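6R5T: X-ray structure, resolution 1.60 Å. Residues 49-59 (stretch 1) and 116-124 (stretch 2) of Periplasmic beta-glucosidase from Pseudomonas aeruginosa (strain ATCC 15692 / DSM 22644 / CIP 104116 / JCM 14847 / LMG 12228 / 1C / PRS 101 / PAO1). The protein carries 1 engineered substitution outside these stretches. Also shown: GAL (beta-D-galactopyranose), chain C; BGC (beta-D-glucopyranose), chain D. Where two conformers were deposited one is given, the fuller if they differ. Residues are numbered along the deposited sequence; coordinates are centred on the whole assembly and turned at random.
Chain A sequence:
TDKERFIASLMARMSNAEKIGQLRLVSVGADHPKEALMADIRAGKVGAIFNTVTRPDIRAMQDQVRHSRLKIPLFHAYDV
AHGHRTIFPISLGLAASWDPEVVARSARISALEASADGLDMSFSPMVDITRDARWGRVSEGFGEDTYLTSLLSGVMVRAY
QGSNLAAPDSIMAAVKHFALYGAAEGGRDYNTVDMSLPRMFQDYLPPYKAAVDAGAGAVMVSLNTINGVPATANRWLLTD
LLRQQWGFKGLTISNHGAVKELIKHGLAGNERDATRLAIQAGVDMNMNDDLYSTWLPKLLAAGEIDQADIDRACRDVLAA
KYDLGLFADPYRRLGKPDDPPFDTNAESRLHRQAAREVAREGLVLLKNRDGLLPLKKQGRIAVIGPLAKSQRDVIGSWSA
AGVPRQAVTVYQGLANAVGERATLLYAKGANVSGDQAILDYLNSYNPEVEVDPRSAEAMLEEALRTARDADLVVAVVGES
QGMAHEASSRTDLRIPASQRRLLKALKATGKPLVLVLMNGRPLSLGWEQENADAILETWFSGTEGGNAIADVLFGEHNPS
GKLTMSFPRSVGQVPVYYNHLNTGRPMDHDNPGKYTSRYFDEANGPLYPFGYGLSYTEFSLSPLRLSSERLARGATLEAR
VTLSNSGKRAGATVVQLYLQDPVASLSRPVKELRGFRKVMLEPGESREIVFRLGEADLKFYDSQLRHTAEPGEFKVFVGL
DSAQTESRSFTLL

Stretch 1 49-59: IFNTVTRPDIR
Stretch 2 116-124: ADGLDMSFS

No direct hydrogen bond joins these two stretches; where their polar groups meet, three ordered waters do the bridging, and apolar side chains and close backbone packing supply the rest of a contact that buries 368 Å² in all. The nearest direct polar approach, Arg-55 N to Asp-117 O at 3.1 Å, has too poor an angle to count. Arg-55 N instead donates to water 2 (2.9 Å), which in turn donates to Asp-117 OD1 (2.9 Å). Water 1 donates both to Val-53 O (2.7 Å) and to Asp-117 OD2 (2.8 Å). The Arg-55 side chain leaves sideways with chi1 to chi3 t, t, m and chi4 -163°, bringing NE to water 3, which accepts from Arg-55 NE (2.8 Å) and donates to Ala-116 O (2.7 Å). Asp-117, chi1 m at -70° and chi2 -21°, suits its place because its two carboxylate oxygens receive two different waters, each tied to a different backbone group of stretch 1.

Stretch 1 leaves a strand at Phe-50, turns through Asn-51 with positive phi (74/14), runs as loop through Val-53 (-136/14), and enters a helix at Arg-55. Thr-54 is the N-cap residue (-123/151, chi1 p); its OG1 makes a weak hydrogen bond to Asp-57 OD2 at 2.9 Å, while Ile-58 N donates to Thr-54 O (2.9 Å) and Arg-59 N to Arg-55 O (2.8 Å). Stretch 2 leaves a helix in a Schellman motif, with Asp-117 at -96/1 and Gly-118 at 101/-1, then extends at Leu-119 (-73/145) and reaches a short strand at 121-122. The register sets Arg-55 CA 4.9 Å from Asp-117 CA, whereas Phe-50 CA and Met-121 CA stand 9.0 Å apart: backbones close where the helices end and begin, with the two phenylalanines meeting at the wider end.

Glycine at 118 meets two demands. Its backbone angles would jam a CB against the preceding carbonyl oxygen, and an ideal CB on Gly-118, pointing toward stretch 1, would lie 3.2 Å from Ile-58 CD1. With no side chain there, Ile-58 (m, t) points toward stretch 2 and brings CD1 to 3.5 Å from both Asp-117 O and Gly-118 C. The same methyl lies 4.1 Å from Leu-119 CD2. Leu-119 (m, t) leaves its backbone sideways, but its end comes nearer to stretch 1: CD1 sits 4.3 Å from Val-53 CB and CD2 3.5 Å from Thr-52 O. The leucine end thus touches the loop and the helix together, CD2 reaching both, and Val-53 (m) offers it a compact apolar partner.

At the wide end, Phe-50 (p, chi2 -76°) and Phe-123 (m, chi2 -46°) both start toward the opposite stretch, although the end of Phe-50 then leads away. Phe-50 CB meets Phe-123 CE2 at 3.9 Å, lying at the edge of the Phe-123 ring. These buried aromatics also adjoin the bound sugars: Phe-50 CE2 is 3.3 Å from GAL O2, and Phe-123 CB is 3.4 Å from BGC O2. Asn-51 (m), whose CB points away from stretch 2, donates from ND2 to GAL O3 at 2.9 Å, fitting a glucosidase that binds sugars.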

# COMPACT_ATOMS: atom_id res chain seq x y z
N ILE A 49 22.48 -3.13 -30.14
CA ILE A 49 22.99 -4.20 -29.27
C ILE A 49 22.95 -3.64 -27.86
O ILE A 49 23.26 -2.45 -27.68
CB ILE A 49 24.40 -4.56 -29.70
CG1 ILE A 49 24.45 -5.07 -31.13
CG2 ILE A 49 25.03 -5.56 -28.73
CD1 ILE A 49 23.75 -6.34 -31.34
N PHE A 50 22.69 -4.50 -26.90
CA PHE A 50 23.00 -4.15 -25.49
C PHE A 50 23.84 -5.27 -24.88
O PHE A 50 23.78 -6.42 -25.36
CB PHE A 50 21.73 -3.85 -24.70
CG PHE A 50 20.77 -4.98 -24.47
CD1 PHE A 50 19.93 -5.41 -25.49
CD2 PHE A 50 20.69 -5.63 -23.25
CE1 PHE A 50 19.02 -6.41 -25.33
CE2 PHE A 50 19.80 -6.69 -23.10
CZ PHE A 50 18.96 -7.07 -24.11
N ASN A 51 24.57 -4.90 -23.83
CA ASN A 51 25.39 -5.81 -22.98
C ASN A 51 26.67 -6.26 -23.68
O ASN A 51 27.32 -7.14 -23.11
CB ASN A 51 24.56 -7.00 -22.51
CG ASN A 51 23.62 -6.69 -21.36
OD1 ASN A 51 23.65 -5.60 -20.81
ND2 ASN A 51 22.72 -7.62 -21.06
N THR A 52 27.09 -5.64 -24.79
CA THR A 52 28.46 -5.82 -25.35
C THR A 52 29.24 -4.55 -25.02
O THR A 52 28.79 -3.48 -25.43
CB THR A 52 28.40 -6.11 -26.86
OG1 THR A 52 27.79 -7.38 -27.01
CG2 THR A 52 29.74 -6.03 -27.53
N VAL A 53 30.34 -4.63 -24.27
CA VAL A 53 30.81 -3.43 -23.52
C VAL A 53 32.32 -3.18 -23.60
O VAL A 53 32.82 -2.42 -22.76
CB VAL A 53 30.39 -3.54 -22.04
CG1 VAL A 53 28.87 -3.68 -21.95
CG2 VAL A 53 31.10 -4.68 -21.35
N THR A 54 33.03 -3.82 -24.51
CA THR A 54 34.48 -3.54 -24.66
C THR A 54 34.76 -3.12 -26.10
O THR A 54 34.04 -3.55 -27.00
CB THR A 54 35.36 -4.72 -24.27
OG1 THR A 54 35.27 -5.70 -25.30
CG2 THR A 54 34.96 -5.33 -22.94
N ARG A 55 35.78 -2.32 -26.26
CA ARG A 55 36.12 -1.76 -27.59
C ARG A 55 36.29 -2.89 -28.62
O ARG A 55 35.69 -2.83 -29.69
CB ARG A 55 37.36 -0.88 -27.56
CG ARG A 55 37.82 -0.56 -28.98
CD ARG A 55 39.16 0.10 -28.94
NE ARG A 55 39.06 1.48 -28.52
CZ ARG A 55 40.01 2.40 -28.70
NH1 ARG A 55 41.15 2.09 -29.32
NH2 ARG A 55 39.79 3.63 -28.31
N PRO A 56 37.10 -3.94 -28.38
CA PRO A 56 37.25 -4.98 -29.39
C PRO A 56 35.94 -5.68 -29.76
O PRO A 56 35.73 -6.03 -30.92
CB PRO A 56 38.29 -5.97 -28.85
CG PRO A 56 38.71 -5.43 -27.49
CD PRO A 56 38.05 -4.08 -27.25
N ASP A 57 35.08 -5.92 -28.79
CA ASP A 57 33.81 -6.65 -29.01
C ASP A 57 32.82 -5.76 -29.76
O ASP A 57 32.15 -6.27 -30.70
CB ASP A 57 33.18 -7.06 -27.70
CG ASP A 57 33.94 -8.13 -26.95
OD1 ASP A 57 34.64 -8.91 -27.63
OD2 ASP A 57 33.79 -8.17 -25.71
N ILE A 58 32.78 -4.50 -29.40
CA ILE A 58 31.89 -3.52 -30.09
C ILE A 58 32.41 -3.28 -31.51
O ILE A 58 31.59 -3.24 -32.47
CB ILE A 58 31.75 -2.23 -29.29
CG1 ILE A 58 31.00 -2.50 -27.97
CG2 ILE A 58 31.03 -1.18 -30.13
CD1 ILE A 58 30.90 -1.29 -27.05
N ARG A 59 33.72 -3.09 -31.67
CA ARG A 59 34.28 -2.91 -33.04
C ARG A 59 33.88 -4.10 -33.90
O ARG A 59 33.56 -3.90 -35.11
CB ARG A 59 35.81 -2.80 -32.96
CG ARG A 59 36.39 -1.46 -32.59
CD ARG A 59 37.89 -1.43 -32.92
NE ARG A 59 38.01 -1.21 -34.36
CZ ARG A 59 38.08 -0.04 -34.96
NH1 ARG A 59 38.16 1.09 -34.28
NH2 ARG A 59 38.14 -0.00 -36.27
N ALA A 116 34.42 5.53 -23.59
CA ALA A 116 35.84 5.12 -23.78
C ALA A 116 35.92 3.65 -24.16
O ALA A 116 36.90 3.24 -24.82
CB ALA A 116 36.68 5.37 -22.53
N ASP A 117 34.91 2.85 -23.81
CA ASP A 117 34.83 1.42 -24.16
C ASP A 117 33.97 1.21 -25.41
O ASP A 117 33.83 0.04 -25.79
CB ASP A 117 34.31 0.59 -22.99
CG ASP A 117 35.30 0.48 -21.84
OD1 ASP A 117 36.55 0.70 -22.08
OD2 ASP A 117 34.88 0.13 -20.72
N GLY A 118 33.44 2.29 -26.02
CA GLY A 118 32.69 2.16 -27.28
C GLY A 118 31.19 2.20 -27.11
O GLY A 118 30.46 2.17 -28.13
N LEU A 119 30.68 2.32 -25.88
CA LEU A 119 29.22 2.45 -25.72
C LEU A 119 28.68 3.82 -26.13
O LEU A 119 29.29 4.85 -25.88
CB LEU A 119 28.88 2.18 -24.24
CG LEU A 119 29.08 0.72 -23.87
CD1 LEU A 119 29.23 0.59 -22.34
CD2 LEU A 119 27.98 -0.19 -24.42
N ASP A 120 27.46 3.83 -26.69
CA ASP A 120 26.78 5.05 -27.16
C ASP A 120 25.63 5.45 -26.24
O ASP A 120 25.14 6.56 -26.39
CB ASP A 120 26.13 4.82 -28.53
CG ASP A 120 27.05 4.28 -29.60
OD1 ASP A 120 28.05 5.00 -29.89
OD2 ASP A 120 26.86 3.13 -30.02
N MET A 121 25.14 4.54 -25.40
CA MET A 121 23.85 4.76 -24.70
C MET A 121 23.87 4.04 -23.35
O MET A 121 24.36 2.92 -23.25
CB MET A 121 22.68 4.28 -25.54
CG MET A 121 21.34 4.40 -24.79
SD MET A 121 19.96 3.67 -25.71
CE MET A 121 19.78 4.88 -26.99
N SER A 122 23.32 4.70 -22.34
CA SER A 122 23.00 4.03 -21.07
C SER A 122 21.49 4.00 -20.87
O SER A 122 20.82 5.01 -21.08
CB SER A 122 23.67 4.68 -19.90
OG SER A 122 23.35 3.94 -18.71
N PHE A 123 21.03 2.88 -20.31
CA PHE A 123 19.65 2.80 -19.78
C PHE A 123 19.67 3.43 -18.39
O PHE A 123 19.73 2.71 -17.38
CB PHE A 123 19.23 1.35 -19.77
CG PHE A 123 19.26 0.67 -21.11
CD1 PHE A 123 18.74 1.26 -22.25
CD2 PHE A 123 19.79 -0.59 -21.21
CE1 PHE A 123 18.79 0.58 -23.46
CE2 PHE A 123 19.85 -1.26 -22.42
CZ PHE A 123 19.33 -0.67 -23.52
N SER A 124 19.67 4.73 -18.35
CA SER A 124 19.88 5.57 -17.14
C SER A 124 19.55 7.00 -17.56
O SER A 124 19.71 7.31 -18.73
CB SER A 124 21.31 5.43 -16.67
OG SER A 124 21.63 6.15 -15.46
C1 GAL C . 17.54 -7.04 -18.40
C2 GAL C . 19.02 -6.68 -18.64
C3 GAL C . 19.84 -7.96 -18.48
C4 GAL C . 19.59 -8.53 -17.07
C5 GAL C . 18.07 -8.74 -16.89
C6 GAL C . 17.73 -9.17 -15.47
O2 GAL C . 19.17 -6.13 -19.94
O3 GAL C . 21.24 -7.60 -18.62
O4 GAL C . 20.09 -7.52 -16.16
O5 GAL C . 17.32 -7.49 -17.08
O6 GAL C . 16.29 -9.28 -15.34
C2 BGC D . 17.34 -2.40 -17.56
C3 BGC D . 17.17 -3.56 -18.56
C4 BGC D . 16.84 -4.81 -17.70
C5 BGC D . 15.53 -4.51 -16.96
C6 BGC D . 15.11 -5.62 -16.03
C1 BGC D . 16.06 -2.25 -16.74
O1 BGC D . 16.36 -1.26 -15.80
O2 BGC D . 17.62 -1.14 -18.17
O3 BGC D . 18.42 -3.77 -19.25
O4 BGC D . 16.66 -5.92 -18.60
O5 BGC D . 15.76 -3.47 -16.06
O6 BGC D . 13.86 -5.29 -15.40
O HOH W 1 33.96 -2.45 -20.36
O HOH W 2 37.30 -1.38 -23.97
O HOH W 3 36.77 2.71 -27.42